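Local coordinates for protein N-alpha-acetyltransferase (Sulfolobus solfataricus P2, PDB 4R3L) that transfers an acetyl group from acetyl-CoA to the free alpha-amino group at protein N-termini, preferring those that begin with serine, at residues 138-150 with 155-167. Sequence-based numbering, arbitrary orientation.
Sequences LYEKLNFKKVKVL and ADGEDAYLMARPL. With COA (coenzyme A), chain C.
Arg165 lies across one face of the Phe144 ring, with Arg165 CG 3.7 Å from the ring centroid in a CH-pi contact. CG sits between the backbone N and the carbonyl carbon (chi1 55°), which brings the aliphatic chain over the ring. Arg165 NH1 donates to Leu142 O at 3.0 Å. Arg165 NE donates a hydrogen bond to Pro166 O, which lies in the guanidinium plane, so the group is gripped from both segments. Cut back to alanine, this residue would probably lose its cover over Phe144 and leave Leu142 O without this donor. Leu142 follows helix 133-141, which ends in a Schellman motif with Asn143 as C-prime residue. Strands 145-150 and 160-166 form the antiparallel C-terminal hairpin of the GNAT fold. A classic beta bulge interrupts it: Val147 N and, weakly, Lys148 N both donate to Leu162 O. The extended Lys146 chain runs over the Tyr161 ring, Lys146 CD 3.9 Å from the ring centroid. Lys146 NZ makes an off-centre cation-pi contact there and a salt bridge to Glu140 OE2 at 3.5 Å. Met163 CE reaches Glu140 CG at 3.8 Å. Met163 SD meets the edge of the Tyr139 ring, a Met-aromatic contact. Tyr139 OH lies 3.0 Å from S1P of coenzyme A.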
ATOM      1  N   LEU A 138      12.009   3.459   1.889  1.00 31.10           N
ATOM      2  CA  LEU A 138      11.292   3.463   0.619  1.00 28.65           C
ATOM      3  C   LEU A 138      10.398   4.702   0.542  1.00 33.42           C
ATOM      4  O   LEU A 138      10.543   5.539  -0.353  1.00 33.08           O
ATOM      5  CB  LEU A 138      10.474   2.171   0.482  1.00 32.01           C
ATOM      6  CG  LEU A 138       9.352   2.023  -0.546  1.00 27.36           C
ATOM      7  CD1 LEU A 138       9.922   1.871  -1.931  1.00 29.33           C
ATOM      8  CD2 LEU A 138       8.437   0.838  -0.196  1.00 28.02           C
ATOM      9  N   TYR A 139       9.500   4.832   1.514  1.00 27.05           N
ATOM     10  CA  TYR A 139       8.542   5.932   1.531  1.00 26.74           C
ATOM     11  C   TYR A 139       9.200   7.316   1.614  1.00 23.30           C
ATOM     12  O   TYR A 139       8.746   8.270   0.974  1.00 24.62           O
ATOM     13  CB  TYR A 139       7.566   5.743   2.697  1.00 20.74           C
ATOM     14  CG  TYR A 139       6.911   4.373   2.739  1.00 22.92           C
ATOM     15  CD1 TYR A 139       6.517   3.720   1.574  1.00 26.69           C
ATOM     16  CD2 TYR A 139       6.693   3.730   3.944  1.00 22.60           C
ATOM     17  CE1 TYR A 139       5.911   2.466   1.628  1.00 27.00           C
ATOM     18  CE2 TYR A 139       6.106   2.490   4.001  1.00 22.90           C
ATOM     19  CZ  TYR A 139       5.720   1.856   2.845  1.00 27.29           C
ATOM     20  OH  TYR A 139       5.118   0.614   2.931  1.00 26.95           O
ATOM     21  N   GLU A 140      10.250   7.456   2.410  1.00 29.36           N
ATOM     22  CA  GLU A 140      10.919   8.758   2.477  1.00 30.20           C
ATOM     23  C   GLU A 140      11.588   9.101   1.133  1.00 32.50           C
ATOM     24  O   GLU A 140      11.607  10.258   0.716  1.00 31.67           O
ATOM     25  CB  GLU A 140      11.936   8.792   3.624  1.00 34.15           C
ATOM     26  CG  GLU A 140      11.283   8.893   5.006  1.00 40.39           C
ATOM     27  CD  GLU A 140      12.286   8.786   6.143  1.00 46.08           C
ATOM     28  OE1 GLU A 140      13.418   8.318   5.895  1.00 45.75           O
ATOM     29  OE2 GLU A 140      11.937   9.167   7.284  1.00 50.17           O
ATOM     30  N   LYS A 141      12.097   8.088   0.440  1.00 31.57           N
ATOM     31  CA  LYS A 141      12.654   8.301  -0.897  1.00 35.55           C
ATOM     32  C   LYS A 141      11.597   8.801  -1.879  1.00 35.03           C
ATOM     33  O   LYS A 141      11.909   9.556  -2.795  1.00 32.36           O
ATOM     34  CB  LYS A 141      13.293   7.019  -1.437  1.00 36.95           C
ATOM     35  CG  LYS A 141      14.796   6.917  -1.196  1.00 45.90           C
ATOM     36  CD  LYS A 141      15.500   6.257  -2.379  1.00 44.84           C
ATOM     37  CE  LYS A 141      17.009   6.162  -2.158  1.00 56.89           C
ATOM     38  NZ  LYS A 141      17.679   7.489  -2.006  1.00 58.63           N
ATOM     39  N   LEU A 142      10.349   8.374  -1.683  1.00 31.54           N
ATOM     40  CA  LEU A 142       9.236   8.767  -2.548  1.00 27.74           C
ATOM     41  C   LEU A 142       8.544  10.002  -2.008  1.00 23.32           C
ATOM     42  O   LEU A 142       7.415  10.313  -2.388  1.00 27.20           O
ATOM     43  CB  LEU A 142       8.223   7.624  -2.690  1.00 27.70           C
ATOM     44  CG  LEU A 142       8.474   6.614  -3.813  1.00 35.77           C
ATOM     45  CD1 LEU A 142       9.862   6.018  -3.721  1.00 33.83           C
ATOM     46  CD2 LEU A 142       7.429   5.515  -3.782  1.00 35.10           C
ATOM     47  N   ASN A 143       9.233  10.682  -1.103  1.00 25.51           N
ATOM     48  CA  ASN A 143       8.788  11.939  -0.515  1.00 25.00           C
ATOM     49  C   ASN A 143       7.536  11.840   0.345  1.00 25.80           C
ATOM     50  O   ASN A 143       6.813  12.811   0.484  1.00 23.61           O
ATOM     51  CB  ASN A 143       8.562  12.995  -1.598  1.00 30.56           C
ATOM     52  CG  ASN A 143       9.725  13.957  -1.717  1.00 41.62           C
ATOM     53  OD1 ASN A 143       9.795  14.964  -1.000  1.00 45.29           O
ATOM     54  ND2 ASN A 143      10.653  13.649  -2.614  1.00 38.77           N
ATOM     55  N   PHE A 144       7.283  10.676   0.930  1.00 24.56           N
ATOM     56  CA  PHE A 144       6.321  10.621   2.026  1.00 24.86           C
ATOM     57  C   PHE A 144       6.936  11.300   3.256  1.00 26.68           C
ATOM     58  O   PHE A 144       8.149  11.222   3.469  1.00 25.34           O
ATOM     59  CB  PHE A 144       5.942   9.184   2.360  1.00 22.41           C
ATOM     60  CG  PHE A 144       5.042   8.539   1.357  1.00 20.97           C
ATOM     61  CD1 PHE A 144       3.736   8.217   1.700  1.00 21.10           C
ATOM     62  CD2 PHE A 144       5.498   8.220   0.087  1.00 23.16           C
ATOM     63  CE1 PHE A 144       2.903   7.603   0.794  1.00 22.92           C
ATOM     64  CE2 PHE A 144       4.669   7.607  -0.827  1.00 22.06           C
ATOM     65  CZ  PHE A 144       3.370   7.300  -0.478  1.00 21.28           C
ATOM     66  N   LYS A 145       6.097  11.968   4.041  1.00 23.49           N
ATOM     67  CA  LYS A 145       6.514  12.558   5.302  1.00 29.70           C
ATOM     68  C   LYS A 145       5.814  11.888   6.484  1.00 30.00           C
ATOM     69  O   LYS A 145       4.640  11.544   6.387  1.00 26.45           O
ATOM     70  CB  LYS A 145       6.216  14.054   5.306  1.00 29.94           C
ATOM     71  CG  LYS A 145       6.919  14.829   4.196  1.00 32.39           C
ATOM     72  CD  LYS A 145       8.395  14.497   4.122  1.00 36.62           C
ATOM     73  CE  LYS A 145       9.092  15.324   3.043  1.00 40.50           C
ATOM     74  NZ  LYS A 145      10.479  14.834   2.762  1.00 40.70           N
ATOM     75  N   LYS A 146       6.537  11.702   7.587  1.00 27.80           N
ATOM     76  CA  LYS A 146       5.926  11.214   8.827  1.00 30.96           C
ATOM     77  C   LYS A 146       5.010  12.290   9.393  1.00 30.17           C
ATOM     78  O   LYS A 146       5.496  13.271   9.946  1.00 41.34           O
ATOM     79  CB  LYS A 146       6.998  10.837   9.861  1.00 30.23           C
ATOM     80  CG  LYS A 146       7.961   9.733   9.439  1.00 32.80           C
ATOM     81  CD  LYS A 146       9.158   9.652  10.395  1.00 37.34           C
ATOM     82  CE  LYS A 146      10.163   8.593   9.947  1.00 41.59           C
ATOM     83  NZ  LYS A 146      11.438   8.580  10.747  1.00 44.03           N
ATOM     84  N   VAL A 147       3.697  12.137   9.257  1.00 27.77           N
ATOM     85  CA  VAL A 147       2.788  13.228   9.620  1.00 32.06           C
ATOM     86  C   VAL A 147       2.063  13.012  10.945  1.00 43.02           C
ATOM     87  O   VAL A 147       1.647  13.982  11.579  1.00 44.78           O
ATOM     88  CB  VAL A 147       1.722  13.499   8.519  1.00 36.64           C
ATOM     89  CG1 VAL A 147       2.391  13.823   7.194  1.00 34.84           C
ATOM     90  CG2 VAL A 147       0.796  12.331   8.357  1.00 31.80           C
ATOM     91  N   LYS A 148       1.901  11.757  11.358  1.00 45.00           N
ATOM     92  CA  LYS A 148       1.330  11.432  12.671  1.00 44.03           C
ATOM     93  C   LYS A 148       1.990  10.187  13.248  1.00 42.35           C
ATOM     94  O   LYS A 148       2.606   9.400  12.528  1.00 32.53           O
ATOM     95  CB  LYS A 148      -0.188  11.214  12.589  1.00 39.92           C
ATOM     96  CG  LYS A 148      -0.986  12.409  12.078  1.00 50.28           C
ATOM     97  CD  LYS A 148      -2.411  12.434  12.623  1.00 55.50           C
ATOM     98  CE  LYS A 148      -3.248  11.294  12.079  1.00 44.17           C
ATOM     99  NZ  LYS A 148      -4.700  11.505  12.346  1.00 50.32           N
ATOM    100  N   VAL A 149       1.867  10.003  14.557  1.00 40.83           N
ATOM    101  CA  VAL A 149       2.326   8.760  15.164  1.00 42.09           C
ATOM    102  C   VAL A 149       1.159   8.052  15.825  1.00 43.97           C
ATOM    103  O   VAL A 149       0.720   8.444  16.903  1.00 44.23           O
ATOM    104  CB  VAL A 149       3.441   8.997  16.188  1.00 47.06           C
ATOM    105  CG1 VAL A 149       3.803   7.693  16.890  1.00 42.66           C
ATOM    106  CG2 VAL A 149       4.653   9.593  15.499  1.00 46.61           C
ATOM    107  N   LEU A 150       0.642   7.021  15.163  1.00 34.88           N
ATOM    108  CA  LEU A 150      -0.482   6.279  15.707  1.00 34.17           C
ATOM    109  C   LEU A 150       0.009   5.380  16.835  1.00 34.49           C
ATOM    110  O   LEU A 150       0.595   4.323  16.607  1.00 27.86           O
ATOM    111  CB  LEU A 150      -1.175   5.468  14.609  1.00 35.17           C
ATOM    112  CG  LEU A 150      -1.586   6.293  13.386  1.00 31.96           C
ATOM    113  CD1 LEU A 150      -2.500   5.483  12.485  1.00 40.41           C
ATOM    114  CD2 LEU A 150      -2.261   7.596  13.791  1.00 37.48           C
ATOM    115  N   ALA A 155      -1.315  -4.826  16.764  1.00 26.46           N
ATOM    116  CA  ALA A 155      -1.915  -5.687  17.777  1.00 31.23           C
ATOM    117  C   ALA A 155      -0.982  -5.905  18.972  1.00 32.04           C
ATOM    118  O   ALA A 155      -1.429  -5.950  20.117  1.00 33.70           O
ATOM    119  CB  ALA A 155      -2.316  -7.017  17.161  1.00 31.22           C
ATOM    120  N   ASP A 156       0.315  -6.007  18.705  1.00 36.70           N
ATOM    121  CA  ASP A 156       1.284  -6.220  19.768  1.00 40.33           C
ATOM    122  C   ASP A 156       1.632  -4.932  20.521  1.00 38.12           C
ATOM    123  O   ASP A 156       2.482  -4.943  21.409  1.00 39.98           O
ATOM    124  CB  ASP A 156       2.563  -6.860  19.208  1.00 38.16           C
ATOM    125  CG  ASP A 156       3.277  -5.975  18.193  1.00 42.21           C
ATOM    126  OD1 ASP A 156       2.701  -4.963  17.734  1.00 40.39           O
ATOM    127  OD2 ASP A 156       4.427  -6.308  17.843  1.00 46.26           O
ATOM    128  N   GLY A 157       0.976  -3.829  20.174  1.00 28.78           N
ATOM    129  CA  GLY A 157       1.224  -2.561  20.849  1.00 28.28           C
ATOM    130  C   GLY A 157       2.232  -1.657  20.164  1.00 28.77           C
ATOM    131  O   GLY A 157       2.407  -0.503  20.563  1.00 27.18           O
ATOM    132  N   GLU A 158       2.903  -2.164  19.133  1.00 29.91           N
ATOM    133  CA  GLU A 158       3.919  -1.363  18.451  1.00 27.86           C
ATOM    134  C   GLU A 158       3.299  -0.124  17.813  1.00 27.51           C
ATOM    135  O   GLU A 158       2.172  -0.168  17.310  1.00 28.43           O
ATOM    136  CB  GLU A 158       4.664  -2.195  17.401  1.00 28.19           C
ATOM    137  CG  GLU A 158       5.825  -1.436  16.774  1.00 29.63           C
ATOM    138  CD  GLU A 158       6.704  -2.298  15.889  1.00 32.04           C
ATOM    139  OE1 GLU A 158       7.785  -1.807  15.488  1.00 32.78           O
ATOM    140  OE2 GLU A 158       6.316  -3.451  15.596  1.00 33.69           O
ATOM    141  N   ASP A 159       4.021   0.994  17.866  1.00 25.61           N
ATOM    142  CA  ASP A 159       3.553   2.235  17.255  1.00 27.14           C
ATOM    143  C   ASP A 159       3.708   2.197  15.728  1.00 23.34           C
ATOM    144  O   ASP A 159       4.548   1.462  15.213  1.00 23.51           O
ATOM    145  CB  ASP A 159       4.316   3.435  17.795  1.00 32.12           C
ATOM    146  CG  ASP A 159       4.084   3.667  19.273  1.00 35.41           C
ATOM    147  OD1 ASP A 159       2.981   3.350  19.784  1.00 32.97           O
ATOM    148  OD2 ASP A 159       5.020   4.190  19.912  1.00 39.92           O
ATOM    149  N   ALA A 160       2.877   2.976  15.034  1.00 25.61           N
ATOM    150  CA  ALA A 160       3.005   3.183  13.592  1.00 27.82           C
ATOM    151  C   ALA A 160       3.308   4.640  13.279  1.00 27.72           C
ATOM    152  O   ALA A 160       2.850   5.541  13.971  1.00 29.25           O
ATOM    153  CB  ALA A 160       1.743   2.773  12.870  1.00 26.81           C
ATOM    154  N   TYR A 161       4.075   4.868  12.221  1.00 24.92           N
ATOM    155  CA  TYR A 161       4.112   6.184  11.625  1.00 22.31           C
ATOM    156  C   TYR A 161       2.987   6.275  10.616  1.00 24.19           C
ATOM    157  O   TYR A 161       2.849   5.383   9.791  1.00 24.13           O
ATOM    158  CB  TYR A 161       5.437   6.448  10.906  1.00 27.16           C
ATOM    159  CG  TYR A 161       6.663   6.540  11.777  1.00 33.00           C
ATOM    160  CD1 TYR A 161       6.778   7.519  12.752  1.00 31.40           C
ATOM    161  CD2 TYR A 161       7.735   5.677  11.583  1.00 30.44           C
ATOM    162  CE1 TYR A 161       7.915   7.609  13.535  1.00 30.52           C
ATOM    163  CE2 TYR A 161       8.873   5.762  12.355  1.00 30.36           C
ATOM    164  CZ  TYR A 161       8.958   6.727  13.332  1.00 38.58           C
ATOM    165  OH  TYR A 161      10.105   6.802  14.104  1.00 35.75           O
ATOM    166  N   LEU A 162       2.205   7.346  10.656  1.00 20.89           N
ATOM    167  CA  LEU A 162       1.332   7.659   9.531  1.00 22.37           C
ATOM    168  C   LEU A 162       2.145   8.504   8.559  1.00 25.61           C
ATOM    169  O   LEU A 162       2.524   9.628   8.871  1.00 23.98           O
ATOM    170  CB  LEU A 162       0.067   8.404   9.962  1.00 26.56           C
ATOM    171  CG  LEU A 162      -1.090   8.363   8.944  1.00 21.90           C
ATOM    172  CD1 LEU A 162      -2.424   8.623   9.626  1.00 36.60           C
ATOM    173  CD2 LEU A 162      -0.913   9.370   7.815  1.00 24.66           C
ATOM    174  N   MET A 163       2.434   7.951   7.391  1.00 20.33           N
ATOM    175  CA  MET A 163       3.232   8.670   6.417  1.00 21.02           C
ATOM    176  C   MET A 163       2.336   9.074   5.264  1.00 22.64           C
ATOM    177  O   MET A 163       1.465   8.305   4.850  1.00 19.33           O
ATOM    178  CB  MET A 163       4.404   7.806   5.984  1.00 22.26           C
ATOM    179  CG  MET A 163       5.331   7.515   7.167  1.00 25.08           C
ATOM    180  SD  MET A 163       6.870   6.778   6.672  1.00 30.22           S
ATOM    181  CE  MET A 163       7.616   8.143   5.776  1.00 27.69           C
ATOM    182  N   ALA A 164       2.509  10.297   4.781  1.00 17.86           N
ATOM    183  CA  ALA A 164       1.597  10.830   3.783  1.00 14.19           C
ATOM    184  C   ALA A 164       2.301  11.760   2.822  1.00 20.55           C
ATOM    185  O   ALA A 164       3.348  12.331   3.135  1.00 22.52           O
ATOM    186  CB  ALA A 164       0.449  11.553   4.440  1.00 22.43           C
ATOM    187  N   ARG A 165       1.714  11.921   1.653  1.00 20.91           N
ATOM    188  CA  ARG A 165       2.181  12.968   0.755  1.00 27.46           C
ATOM    189  C   ARG A 165       1.055  13.393  -0.170  1.00 24.41           C
ATOM    190  O   ARG A 165       0.169  12.592  -0.494  1.00 26.29           O
ATOM    191  CB  ARG A 165       3.395  12.499  -0.045  1.00 24.81           C
ATOM    192  CG  ARG A 165       3.183  11.221  -0.815  1.00 25.86           C
ATOM    193  CD  ARG A 165       4.167  11.128  -1.984  1.00 28.37           C
ATOM    194  NE  ARG A 165       3.753  11.996  -3.078  1.00 38.62           N
ATOM    195  CZ  ARG A 165       4.394  12.121  -4.237  1.00 38.00           C
ATOM    196  NH1 ARG A 165       5.506  11.435  -4.472  1.00 33.87           N
ATOM    197  NH2 ARG A 165       3.917  12.936  -5.163  1.00 37.76           N
ATOM    198  N   PRO A 166       1.063  14.667  -0.581  1.00 25.34           N
ATOM    199  CA  PRO A 166       0.101  15.135  -1.582  1.00 24.66           C
ATOM    200  C   PRO A 166       0.285  14.420  -2.910  1.00 26.84           C
ATOM    201  O   PRO A 166       1.375  13.909  -3.202  1.00 27.71           O
ATOM    202  CB  PRO A 166       0.433  16.630  -1.720  1.00 36.75           C
ATOM    203  CG  PRO A 166       1.178  16.978  -0.468  1.00 32.74           C
ATOM    204  CD  PRO A 166       1.957  15.751  -0.127  1.00 29.22           C
ATOM    205  N   LEU A 167      -0.778  14.383  -3.706  1.00 29.11           N
ATOM    206  CA  LEU A 167      -0.722  13.825  -5.048  1.00 33.22           C
ATOM    207  C   LEU A 167      -0.786  14.956  -6.059  1.00 38.75           C
ATOM    208  O   LEU A 167      -1.659  15.815  -5.956  1.00 42.36           O
ATOM    209  CB  LEU A 167      -1.866  12.843  -5.282  1.00 31.11           C
ATOM    210  CG  LEU A 167      -1.730  11.489  -4.584  1.00 27.67           C
ATOM    211  CD1 LEU A 167      -2.927  10.633  -4.864  1.00 29.40           C
ATOM    212  CD2 LEU A 167      -0.452  10.803  -5.058  1.00 33.48           C
TER
HETATM  213  N1A COA C 400      17.358  -1.056   3.620  1.00 42.62           N
HETATM  214  C2A COA C 400      17.533   0.242   3.297  1.00 47.28           C
HETATM  215  N3A COA C 400      16.813   0.809   2.326  1.00 46.38           N
HETATM  216  C4A COA C 400      15.882   0.082   1.633  1.00 41.82           C
HETATM  217  C5A COA C 400      15.680  -1.256   1.940  1.00 38.55           C
HETATM  218  C6A COA C 400      16.451  -1.824   2.965  1.00 42.09           C
HETATM  219  N6A COA C 400      16.270  -3.227   3.323  1.00 39.79           N
HETATM  220  N7A COA C 400      14.689  -1.730   1.089  1.00 38.31           N
HETATM  221  C8A COA C 400      14.304  -0.701   0.284  1.00 37.36           C
HETATM  222  N9A COA C 400      15.009   0.402   0.607  1.00 36.93           N
HETATM  223  C1B COA C 400      14.923   1.726  -0.030  1.00 43.06           C
HETATM  224  C2B COA C 400      16.145   1.985  -0.820  1.00 44.21           C
HETATM  225  O2B COA C 400      16.405   3.342  -0.886  1.00 44.25           O
HETATM  226  C3B COA C 400      15.774   1.527  -2.138  1.00 40.72           C
HETATM  227  O3B COA C 400      16.627   2.076  -3.062  1.00 46.55           O
HETATM  228  P3B COA C 400      17.860   1.244  -3.561  1.00 57.95           P
HETATM  229  O7A COA C 400      18.412   1.849  -4.851  1.00 57.29           O
HETATM  230  O8A COA C 400      17.432  -0.144  -3.833  1.00 43.01           O
HETATM  231  O9A COA C 400      18.924   1.240  -2.507  1.00 50.17           O
HETATM  232  C4B COA C 400      14.403   2.055  -2.247  1.00 38.69           C
HETATM  233  O4B COA C 400      13.845   1.818  -0.979  1.00 36.14           O
HETATM  234  C5B COA C 400      13.606   1.328  -3.247  1.00 36.19           C
HETATM  235  O5B COA C 400      13.277   0.028  -2.845  1.00 30.71           O
HETATM  236  P1A COA C 400      12.516  -1.039  -3.726  1.00 27.49           P
HETATM  237  O1A COA C 400      13.481  -1.953  -4.430  1.00 26.39           O
HETATM  238  O2A COA C 400      11.604  -0.351  -4.656  1.00 23.34           O
HETATM  239  O3A COA C 400      11.735  -1.879  -2.614  1.00 26.02           O
HETATM  240  P2A COA C 400      11.500  -3.438  -2.614  1.00 28.07           P
HETATM  241  O4A COA C 400      12.744  -4.203  -2.192  1.00 30.16           O
HETATM  242  O5A COA C 400      10.985  -3.892  -3.943  1.00 24.42           O
HETATM  243  O6A COA C 400      10.356  -3.726  -1.521  1.00 24.89           O
HETATM  244  CBP COA C 400       9.437  -3.580   0.735  1.00 22.34           C
HETATM  245  CCP COA C 400      10.330  -2.955  -0.378  1.00 27.64           C
HETATM  246  CDP COA C 400       9.527  -2.732   1.976  1.00 26.28           C
HETATM  247  CEP COA C 400       8.003  -3.603   0.208  1.00 25.61           C
HETATM  248  CAP COA C 400       9.976  -4.976   0.953  1.00 29.45           C
HETATM  249  OAP COA C 400      11.199  -4.996   1.691  1.00 29.36           O
HETATM  250  C9P COA C 400       9.034  -5.912   1.686  1.00 26.20           C
HETATM  251  O9P COA C 400       8.141  -6.543   1.061  1.00 27.72           O
HETATM  252  N8P COA C 400       9.141  -6.141   3.111  1.00 28.73           N
HETATM  253  C7P COA C 400       8.255  -7.035   3.852  1.00 30.22           C
HETATM  254  C6P COA C 400       6.765  -6.588   3.822  1.00 34.65           C
HETATM  255  C5P COA C 400       6.580  -5.137   4.257  1.00 31.66           C
HETATM  256  O5P COA C 400       7.154  -4.749   5.308  1.00 31.23           O
HETATM  257  N4P COA C 400       5.774  -4.221   3.449  1.00 30.42           N
HETATM  258  C3P COA C 400       5.609  -2.839   3.854  1.00 30.71           C
HETATM  259  C2P COA C 400       4.802  -2.553   5.113  1.00 40.76           C
HETATM  260  S1P COA C 400       4.236  -0.905   5.387  1.00 52.53           S